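Local coordinates for cellulase (Uncultured bacterium, PDB 3WX5), which probably hydrolyses internal beta-1,4-glucosidic bonds of cellulose, as a glycoside hydrolase family 12 endoglucanase, at residues Ala75-Ala87 with Tyr122-Tyr136. Sequence-based numbering, arbitrary orientation.
Sequences AYPAIYLGCHWGA and YDLWFSPSLTSTNGY
The hydroxyl of Y136 ties the two segments together by working both ways: OH donates to C83 O at 2.8 Å and accepts from W85 N at 2.9 Å, the latter bond fairly straight at 162°. A second polar link lies one residue on, where G86 N donates to S132 OG (2.8 Å) along a more bent path. S132 can offer its hydroxyl there because OG stands between its own backbone N and carbonyl carbon, chi1 59°. Beside it W85 CA sits 3.1 Å from S132 O in a CA-H...O contact, and the type I' turn H84-A87 packs against the type I turn S132-G135.

Next to these bonds the rings of W85, W125 and Y136 form an aromatic cluster. Y136 presents its edge to one face of the W85 indole, CE1 lying 3.7 Å from W85 CE3 with the planes 81° apart. W85 in turn points the edge of its six-membered ring at the face of W125, CH2 reaching W125 CZ2 at 3.7 Å, a second T-shaped pair. G135 CA tucks in near W85 NE1 at 3.3 Å, where a side chain would clash. A phenylalanine in place of Y136 would probably leave C83 O and W85 N without their shared partner.

Farther along, Y76 OH approaches D123 CB (3.2 Å) while hydrogen-bonding A121 O. With C83 also in a disulfide to C88, the arrangement packs a cystine-linked beta-hairpin against the end of strand 117-127 and the loop that follows it, beside the large curved sheet of the beta-jelly-roll of glycoside hydrolase family 12.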
ATOM      1  N   ALA A  75       7.950   3.188   8.914  1.00 10.85           N
ATOM      2  CA  ALA A  75       6.508   3.499   8.956  1.00 11.70           C
ATOM      3  C   ALA A  75       5.934   3.328   7.559  1.00 11.90           C
ATOM      4  O   ALA A  75       6.631   3.529   6.566  1.00 10.85           O
ATOM      5  CB  ALA A  75       6.278   4.974   9.395  1.00 11.11           C
ATOM      6  N   TYR A  76       4.634   3.087   7.503  1.00 10.62           N
ATOM      7  CA  TYR A  76       3.887   3.115   6.242  1.00 11.27           C
ATOM      8  C   TYR A  76       2.492   3.701   6.533  1.00 11.06           C
ATOM      9  O   TYR A  76       1.495   2.984   6.580  1.00 10.05           O
ATOM     10  CB  TYR A  76       3.810   1.691   5.679  1.00 10.33           C
ATOM     11  CG  TYR A  76       3.026   1.555   4.365  1.00 10.73           C
ATOM     12  CD1 TYR A  76       3.424   2.217   3.203  1.00  7.86           C
ATOM     13  CD2 TYR A  76       1.895   0.744   4.301  1.00 11.64           C
ATOM     14  CE1 TYR A  76       2.712   2.042   1.975  1.00 10.15           C
ATOM     15  CE2 TYR A  76       1.171   0.584   3.106  1.00 10.50           C
ATOM     16  CZ  TYR A  76       1.566   1.236   1.959  1.00 10.22           C
ATOM     17  OH  TYR A  76       0.803   1.101   0.806  1.00 10.46           O
ATOM     18  N   PRO A  77       2.434   5.015   6.809  1.00 11.93           N
ATOM     19  CA  PRO A  77       1.124   5.697   6.841  1.00 12.13           C
ATOM     20  C   PRO A  77       0.382   5.450   5.520  1.00 12.21           C
ATOM     21  O   PRO A  77       0.993   5.532   4.443  1.00 11.07           O
ATOM     22  CB  PRO A  77       1.495   7.183   6.959  1.00 11.35           C
ATOM     23  CG  PRO A  77       2.925   7.264   6.382  1.00 10.81           C
ATOM     24  CD  PRO A  77       3.572   5.956   6.797  1.00 11.14           C
ATOM     25  N   ALA A  78      -0.875   5.025   5.603  1.00  9.60           N
ATOM     26  CA  ALA A  78      -1.550   4.439   4.439  1.00  9.89           C
ATOM     27  C   ALA A  78      -3.069   4.548   4.538  1.00 11.41           C
ATOM     28  O   ALA A  78      -3.607   4.697   5.620  1.00 11.95           O
ATOM     29  CB  ALA A  78      -1.154   2.955   4.296  1.00  9.57           C
ATOM     30  N   ILE A  79      -3.742   4.420   3.394  1.00 12.55           N
ATOM     31  CA  ILE A  79      -5.187   4.326   3.350  1.00 12.59           C
ATOM     32  C   ILE A  79      -5.517   2.983   2.687  1.00 13.74           C
ATOM     33  O   ILE A  79      -4.739   2.484   1.865  1.00 12.21           O
ATOM     34  CB  ILE A  79      -5.826   5.500   2.558  1.00 11.46           C
ATOM     35  CG1 ILE A  79      -7.351   5.357   2.513  1.00 11.34           C
ATOM     36  CG2 ILE A  79      -5.176   5.705   1.152  1.00 11.21           C
ATOM     37  CD1 ILE A  79      -8.088   6.684   2.153  1.00 13.68           C
ATOM     38  N   TYR A  80      -6.604   2.356   3.116  1.00 11.31           N
ATOM     39  CA  TYR A  80      -6.917   1.032   2.581  1.00 12.96           C
ATOM     40  C   TYR A  80      -8.397   0.727   2.470  1.00 13.98           C
ATOM     41  O   TYR A  80      -9.233   1.257   3.228  1.00 12.43           O
ATOM     42  CB  TYR A  80      -6.175  -0.081   3.353  1.00 12.40           C
ATOM     43  CG  TYR A  80      -6.662  -0.361   4.755  1.00 11.22           C
ATOM     44  CD1 TYR A  80      -7.630  -1.333   4.990  1.00 14.97           C
ATOM     45  CD2 TYR A  80      -6.025   0.207   5.859  1.00 14.22           C
ATOM     46  CE1 TYR A  80      -8.059  -1.627   6.294  1.00 16.11           C
ATOM     47  CE2 TYR A  80      -6.418  -0.107   7.166  1.00 17.53           C
ATOM     48  CZ  TYR A  80      -7.442  -1.020   7.372  1.00 17.69           C
ATOM     49  OH  TYR A  80      -7.825  -1.351   8.659  1.00 16.05           O
ATOM     50  N   LEU A  81      -8.678  -0.204   1.558  1.00 13.64           N
ATOM     51  CA  LEU A  81      -9.922  -0.946   1.502  1.00 15.10           C
ATOM     52  C   LEU A  81      -9.646  -2.390   1.902  1.00 16.34           C
ATOM     53  O   LEU A  81      -8.619  -2.955   1.520  1.00 13.98           O
ATOM     54  CB  LEU A  81     -10.437  -0.929   0.064  1.00 15.19           C
ATOM     55  CG  LEU A  81     -11.756  -1.699  -0.075  1.00 16.94           C
ATOM     56  CD1 LEU A  81     -12.920  -0.765  -0.246  1.00 23.70           C
ATOM     57  CD2 LEU A  81     -11.637  -2.657  -1.243  1.00 18.96           C
ATOM     58  N   GLY A  82     -10.536  -2.974   2.700  1.00 13.36           N
ATOM     59  CA  GLY A  82     -10.386  -4.368   3.094  1.00 13.05           C
ATOM     60  C   GLY A  82      -9.969  -4.541   4.558  1.00 14.09           C
ATOM     61  O   GLY A  82     -10.393  -3.764   5.426  1.00 15.97           O
ATOM     62  N   CYS A  83      -9.176  -5.582   4.812  1.00 12.96           N
ATOM     63  CA  CYS A  83      -8.839  -6.053   6.154  1.00 14.70           C
ATOM     64  C   CYS A  83      -7.322  -6.052   6.366  1.00 16.49           C
ATOM     65  O   CYS A  83      -6.598  -6.846   5.757  1.00 13.65           O
ATOM     66  CB  CYS A  83      -9.397  -7.462   6.396  1.00 18.18           C
ATOM     67  SG  CYS A  83     -11.211  -7.629   6.123  1.00 24.23           S
ATOM     68  N   HIS A  84      -6.877  -5.130   7.217  1.00 15.04           N
ATOM     69  CA  HIS A  84      -5.486  -4.938   7.580  1.00 15.36           C
ATOM     70  C   HIS A  84      -5.257  -5.511   8.976  1.00 15.00           C
ATOM     71  O   HIS A  84      -5.705  -4.923   9.966  1.00 15.80           O
ATOM     72  CB  HIS A  84      -5.198  -3.420   7.578  1.00 15.71           C
ATOM     73  CG  HIS A  84      -3.798  -3.063   7.944  1.00 16.00           C
ATOM     74  ND1 HIS A  84      -2.782  -2.984   7.012  1.00 13.38           N
ATOM     75  CD2 HIS A  84      -3.245  -2.739   9.138  1.00 15.75           C
ATOM     76  CE1 HIS A  84      -1.648  -2.704   7.630  1.00 17.90           C
ATOM     77  NE2 HIS A  84      -1.906  -2.528   8.918  1.00 17.06           N
ATOM     78  N   TRP A  85      -4.601  -6.669   9.050  1.00 14.33           N
ATOM     79  CA  TRP A  85      -4.427  -7.379  10.313  1.00 16.68           C
ATOM     80  C   TRP A  85      -5.749  -7.495  11.078  1.00 16.91           C
ATOM     81  O   TRP A  85      -5.816  -7.228  12.285  1.00 17.41           O
ATOM     82  CB  TRP A  85      -3.345  -6.735  11.177  1.00 15.79           C
ATOM     83  CG  TRP A  85      -1.954  -7.231  10.864  1.00 19.78           C
ATOM     84  CD1 TRP A  85      -1.269  -8.233  11.502  1.00 20.01           C
ATOM     85  CD2 TRP A  85      -1.097  -6.769   9.816  1.00 20.53           C
ATOM     86  NE1 TRP A  85      -0.038  -8.406  10.925  1.00 24.97           N
ATOM     87  CE2 TRP A  85       0.090  -7.528   9.881  1.00 20.99           C
ATOM     88  CE3 TRP A  85      -1.239  -5.825   8.799  1.00 22.10           C
ATOM     89  CZ2 TRP A  85       1.161  -7.325   9.006  1.00 25.37           C
ATOM     90  CZ3 TRP A  85      -0.165  -5.616   7.921  1.00 27.94           C
ATOM     91  CH2 TRP A  85       1.012  -6.371   8.030  1.00 28.27           C
ATOM     92  N   GLY A  86      -6.797  -7.894  10.359  1.00 16.54           N
ATOM     93  CA  GLY A  86      -8.096  -8.167  10.987  1.00 18.38           C
ATOM     94  C   GLY A  86      -8.976  -6.956  11.223  1.00 20.84           C
ATOM     95  O   GLY A  86     -10.132  -7.103  11.635  1.00 21.92           O
ATOM     96  N   ALA A  87      -8.450  -5.758  10.979  1.00 20.14           N
ATOM     97  CA  ALA A  87      -9.274  -4.548  11.055  1.00 19.71           C
ATOM     98  C   ALA A  87      -9.866  -4.212   9.681  1.00 19.82           C
ATOM     99  O   ALA A  87      -9.164  -3.698   8.807  1.00 20.38           O
ATOM    100  CB  ALA A  87      -8.456  -3.368  11.600  1.00 19.73           C
ATOM    101  N   TYR A 122       1.580   1.317  -3.487  1.00  6.73           N
ATOM    102  CA  TYR A 122       0.478   0.427  -3.082  1.00  8.72           C
ATOM    103  C   TYR A 122       1.097  -0.755  -2.310  1.00  8.11           C
ATOM    104  O   TYR A 122       2.249  -1.122  -2.549  1.00  9.33           O
ATOM    105  CB  TYR A 122      -0.214  -0.101  -4.332  1.00  8.21           C
ATOM    106  CG  TYR A 122      -1.227   0.857  -4.913  1.00  8.87           C
ATOM    107  CD1 TYR A 122      -0.837   1.899  -5.758  1.00 11.06           C
ATOM    108  CD2 TYR A 122      -2.556   0.768  -4.557  1.00  9.66           C
ATOM    109  CE1 TYR A 122      -1.777   2.768  -6.285  1.00 12.44           C
ATOM    110  CE2 TYR A 122      -3.499   1.612  -5.092  1.00 11.94           C
ATOM    111  CZ  TYR A 122      -3.100   2.635  -5.925  1.00 13.75           C
ATOM    112  OH  TYR A 122      -4.034   3.503  -6.461  1.00 12.59           O
ATOM    113  N   ASP A 123       0.292  -1.396  -1.474  1.00  8.66           N
ATOM    114  CA  ASP A 123       0.707  -2.565  -0.693  1.00  8.85           C
ATOM    115  C   ASP A 123      -0.546  -3.433  -0.611  1.00 11.60           C
ATOM    116  O   ASP A 123      -1.564  -2.976  -0.088  1.00 10.83           O
ATOM    117  CB  ASP A 123       1.139  -2.078   0.723  1.00  9.51           C
ATOM    118  CG  ASP A 123       2.055  -3.063   1.423  1.00 10.84           C
ATOM    119  OD1 ASP A 123       2.587  -3.913   0.712  1.00 12.82           O
ATOM    120  OD2 ASP A 123       2.298  -2.956   2.656  1.00 12.96           O
ATOM    121  N   LEU A 124      -0.538  -4.596  -1.274  1.00  8.80           N
ATOM    122  CA  LEU A 124      -1.699  -5.492  -1.220  1.00 11.52           C
ATOM    123  C   LEU A 124      -1.300  -6.764  -0.484  1.00 11.88           C
ATOM    124  O   LEU A 124      -0.223  -7.320  -0.736  1.00 10.59           O
ATOM    125  CB  LEU A 124      -2.149  -5.869  -2.647  1.00 11.06           C
ATOM    126  CG  LEU A 124      -2.955  -4.834  -3.448  1.00 10.46           C
ATOM    127  CD1 LEU A 124      -2.130  -3.606  -3.750  1.00  9.08           C
ATOM    128  CD2 LEU A 124      -3.437  -5.467  -4.766  1.00 11.25           C
ATOM    129  N   TRP A 125      -2.233  -7.319   0.298  1.00  9.37           N
ATOM    130  CA  TRP A 125      -1.887  -8.398   1.213  1.00 11.61           C
ATOM    131  C   TRP A 125      -2.764  -9.604   0.868  1.00 11.22           C
ATOM    132  O   TRP A 125      -3.976  -9.463   0.683  1.00 10.65           O
ATOM    133  CB  TRP A 125      -2.119  -7.979   2.686  1.00 11.33           C
ATOM    134  CG  TRP A 125      -1.043  -7.094   3.244  1.00 11.62           C
ATOM    135  CD1 TRP A 125      -1.126  -5.751   3.509  1.00 11.69           C
ATOM    136  CD2 TRP A 125       0.296  -7.486   3.578  1.00 10.91           C
ATOM    137  NE1 TRP A 125       0.070  -5.302   4.018  1.00 14.69           N
ATOM    138  CE2 TRP A 125       0.976  -6.328   4.012  1.00 14.15           C
ATOM    139  CE3 TRP A 125       0.976  -8.707   3.572  1.00  8.63           C
ATOM    140  CZ2 TRP A 125       2.291  -6.370   4.508  1.00 12.46           C
ATOM    141  CZ3 TRP A 125       2.305  -8.737   4.013  1.00 11.90           C
ATOM    142  CH2 TRP A 125       2.969  -7.555   4.397  1.00 10.98           C
ATOM    143  N   PHE A 126      -2.131 -10.768   0.810  1.00 10.89           N
ATOM    144  CA  PHE A 126      -2.789 -12.030   0.450  1.00 10.82           C
ATOM    145  C   PHE A 126      -2.450 -13.128   1.457  1.00 11.89           C
ATOM    146  O   PHE A 126      -1.340 -13.186   1.988  1.00 10.13           O
ATOM    147  CB  PHE A 126      -2.292 -12.505  -0.919  1.00 10.94           C
ATOM    148  CG  PHE A 126      -2.418 -11.469  -2.004  1.00 11.43           C
ATOM    149  CD1 PHE A 126      -1.481 -10.445  -2.120  1.00 10.10           C
ATOM    150  CD2 PHE A 126      -3.410 -11.575  -2.969  1.00 12.39           C
ATOM    151  CE1 PHE A 126      -1.626  -9.458  -3.110  1.00 10.70           C
ATOM    152  CE2 PHE A 126      -3.489 -10.661  -4.017  1.00 12.53           C
ATOM    153  CZ  PHE A 126      -2.561  -9.622  -4.104  1.00 10.70           C
ATOM    154  N   SER A 127      -3.363 -14.090   1.623  1.00 11.61           N
ATOM    155  CA  SER A 127      -2.952 -15.306   2.300  1.00 13.56           C
ATOM    156  C   SER A 127      -3.975 -16.414   2.126  1.00 11.60           C
ATOM    157  O   SER A 127      -5.090 -16.154   1.662  1.00 11.67           O
ATOM    158  CB  SER A 127      -2.758 -15.042   3.789  1.00 15.99           C
ATOM    159  OG  SER A 127      -3.971 -15.285   4.472  1.00 17.09           O
ATOM    160  N   PRO A 128      -3.584 -17.652   2.449  1.00 12.48           N
ATOM    161  CA  PRO A 128      -4.517 -18.725   2.174  1.00 14.20           C
ATOM    162  C   PRO A 128      -5.670 -18.714   3.152  1.00 15.17           C
ATOM    163  O   PRO A 128      -6.651 -19.432   2.950  1.00 15.17           O
ATOM    164  CB  PRO A 128      -3.670 -19.998   2.336  1.00 14.78           C
ATOM    165  CG  PRO A 128      -2.549 -19.606   3.207  1.00 18.09           C
ATOM    166  CD  PRO A 128      -2.252 -18.161   2.822  1.00 15.32           C
ATOM    167  N   SER A 129      -5.546 -17.930   4.216  1.00 15.52           N
ATOM    168  CA  SER A 129      -6.586 -17.861   5.252  1.00 15.87           C
ATOM    169  C   SER A 129      -7.666 -16.785   5.027  1.00 18.89           C
ATOM    170  O   SER A 129      -7.434 -15.757   4.368  1.00 17.40           O
ATOM    171  CB  SER A 129      -5.935 -17.722   6.638  1.00 16.74           C
ATOM    172  OG  SER A 129      -6.900 -17.414   7.626  1.00 22.96           O
ATOM    173  N   LEU A 130      -8.881 -17.083   5.494  1.00 17.53           N
ATOM    174  CA  LEU A 130      -9.994 -16.146   5.449  1.00 17.53           C
ATOM    175  C   LEU A 130      -9.877 -15.047   6.504  1.00 16.45           C
ATOM    176  O   LEU A 130     -10.588 -14.053   6.426  1.00 18.31           O
ATOM    177  CB  LEU A 130     -11.325 -16.907   5.639  1.00 19.27           C
ATOM    178  CG  LEU A 130     -11.946 -17.511   4.372  1.00 21.10           C
ATOM    179  CD1 LEU A 130     -13.067 -18.499   4.755  1.00 28.54           C
ATOM    180  CD2 LEU A 130     -12.499 -16.420   3.464  1.00 23.15           C
ATOM    181  N   THR A 131      -9.002 -15.222   7.488  0.50 14.40           N
ATOM    182  CA  THR A 131      -8.796 -14.188   8.480  0.50 16.98           C
ATOM    183  C   THR A 131      -7.369 -13.633   8.457  0.50 13.97           C
ATOM    184  O   THR A 131      -6.438 -14.324   8.072  0.50 10.51           O
ATOM    185  CB  THR A 131      -9.147 -14.685   9.894  1.00 19.17           C
ATOM    186  OG1 THR A 131      -8.278 -15.763  10.258  1.00 24.45           O
ATOM    187  CG2 THR A 131     -10.601 -15.169   9.961  1.00 25.34           C
ATOM    188  N   SER A 132      -7.198 -12.400   8.933  1.00 16.68           N
ATOM    189  CA  SER A 132      -5.881 -11.757   8.904  1.00 19.01           C
ATOM    190  C   SER A 132      -5.479 -11.186  10.258  1.00 21.42           C
ATOM    191  O   SER A 132      -4.483 -10.491  10.366  1.00 19.80           O
ATOM    192  CB  SER A 132      -5.866 -10.630   7.858  1.00 17.80           C
ATOM    193  OG  SER A 132      -6.860  -9.669   8.150  1.00 19.16           O
ATOM    194  N   THR A 133      -6.248 -11.490  11.298  1.00 22.51           N
ATOM    195  CA  THR A 133      -5.955 -10.942  12.609  1.00 23.30           C
ATOM    196  C   THR A 133      -4.500 -11.223  13.003  1.00 22.03           C
ATOM    197  O   THR A 133      -3.870 -10.406  13.678  1.00 24.49           O
ATOM    198  CB  THR A 133      -6.891 -11.527  13.678  1.00 24.94           C
ATOM    199  OG1 THR A 133      -6.675 -12.940  13.743  1.00 31.50           O
ATOM    200  CG2 THR A 133      -8.348 -11.275  13.298  1.00 21.86           C
ATOM    201  N   ASN A 134      -3.947 -12.338  12.546  0.50 18.95           N
ATOM    202  CA  ASN A 134      -2.561 -12.632  12.849  0.50 16.49           C
ATOM    203  C   ASN A 134      -1.565 -12.441  11.714  0.50 16.21           C
ATOM    204  O   ASN A 134      -0.435 -12.908  11.779  0.50 11.64           O
ATOM    205  CB  ASN A 134      -2.421 -13.999  13.503  0.50 18.03           C
ATOM    206  CG  ASN A 134      -2.575 -13.920  14.997  0.50 20.18           C
ATOM    207  OD1 ASN A 134      -1.667 -14.298  15.733  0.50 28.73           O
ATOM    208  ND2 ASN A 134      -3.631 -13.250  15.448  0.50 13.60           N
ATOM    209  N   GLY A 135      -1.955 -11.653  10.724  1.00 17.54           N
ATOM    210  CA  GLY A 135      -1.035 -11.315   9.634  1.00 17.69           C
ATOM    211  C   GLY A 135      -1.121 -12.300   8.478  1.00 17.73           C
ATOM    212  O   GLY A 135      -2.175 -12.931   8.256  1.00 18.00           O
ATOM    213  N   TYR A 136      -0.072 -12.321   7.657  1.00 14.20           N
ATOM    214  CA  TYR A 136      -0.153 -12.949   6.327  1.00 15.62           C
ATOM    215  C   TYR A 136       0.979 -13.936   6.042  1.00 14.44           C
ATOM    216  O   TYR A 136       1.325 -14.161   4.874  1.00 14.48           O
ATOM    217  CB  TYR A 136      -0.245 -11.883   5.207  1.00 13.25           C
ATOM    218  CG  TYR A 136      -1.250 -10.793   5.509  1.00 16.10           C
ATOM    219  CD1 TYR A 136      -0.872  -9.646   6.202  1.00 17.09           C
ATOM    220  CD2 TYR A 136      -2.584 -10.928   5.144  1.00 11.91           C
ATOM    221  CE1 TYR A 136      -1.798  -8.647   6.497  1.00 17.54           C
ATOM    222  CE2 TYR A 136      -3.535  -9.972   5.498  1.00 13.32           C
ATOM    223  CZ  TYR A 136      -3.139  -8.837   6.169  1.00 17.44           C
ATOM    224  OH  TYR A 136      -4.069  -7.857   6.470  1.00 14.90           O
TER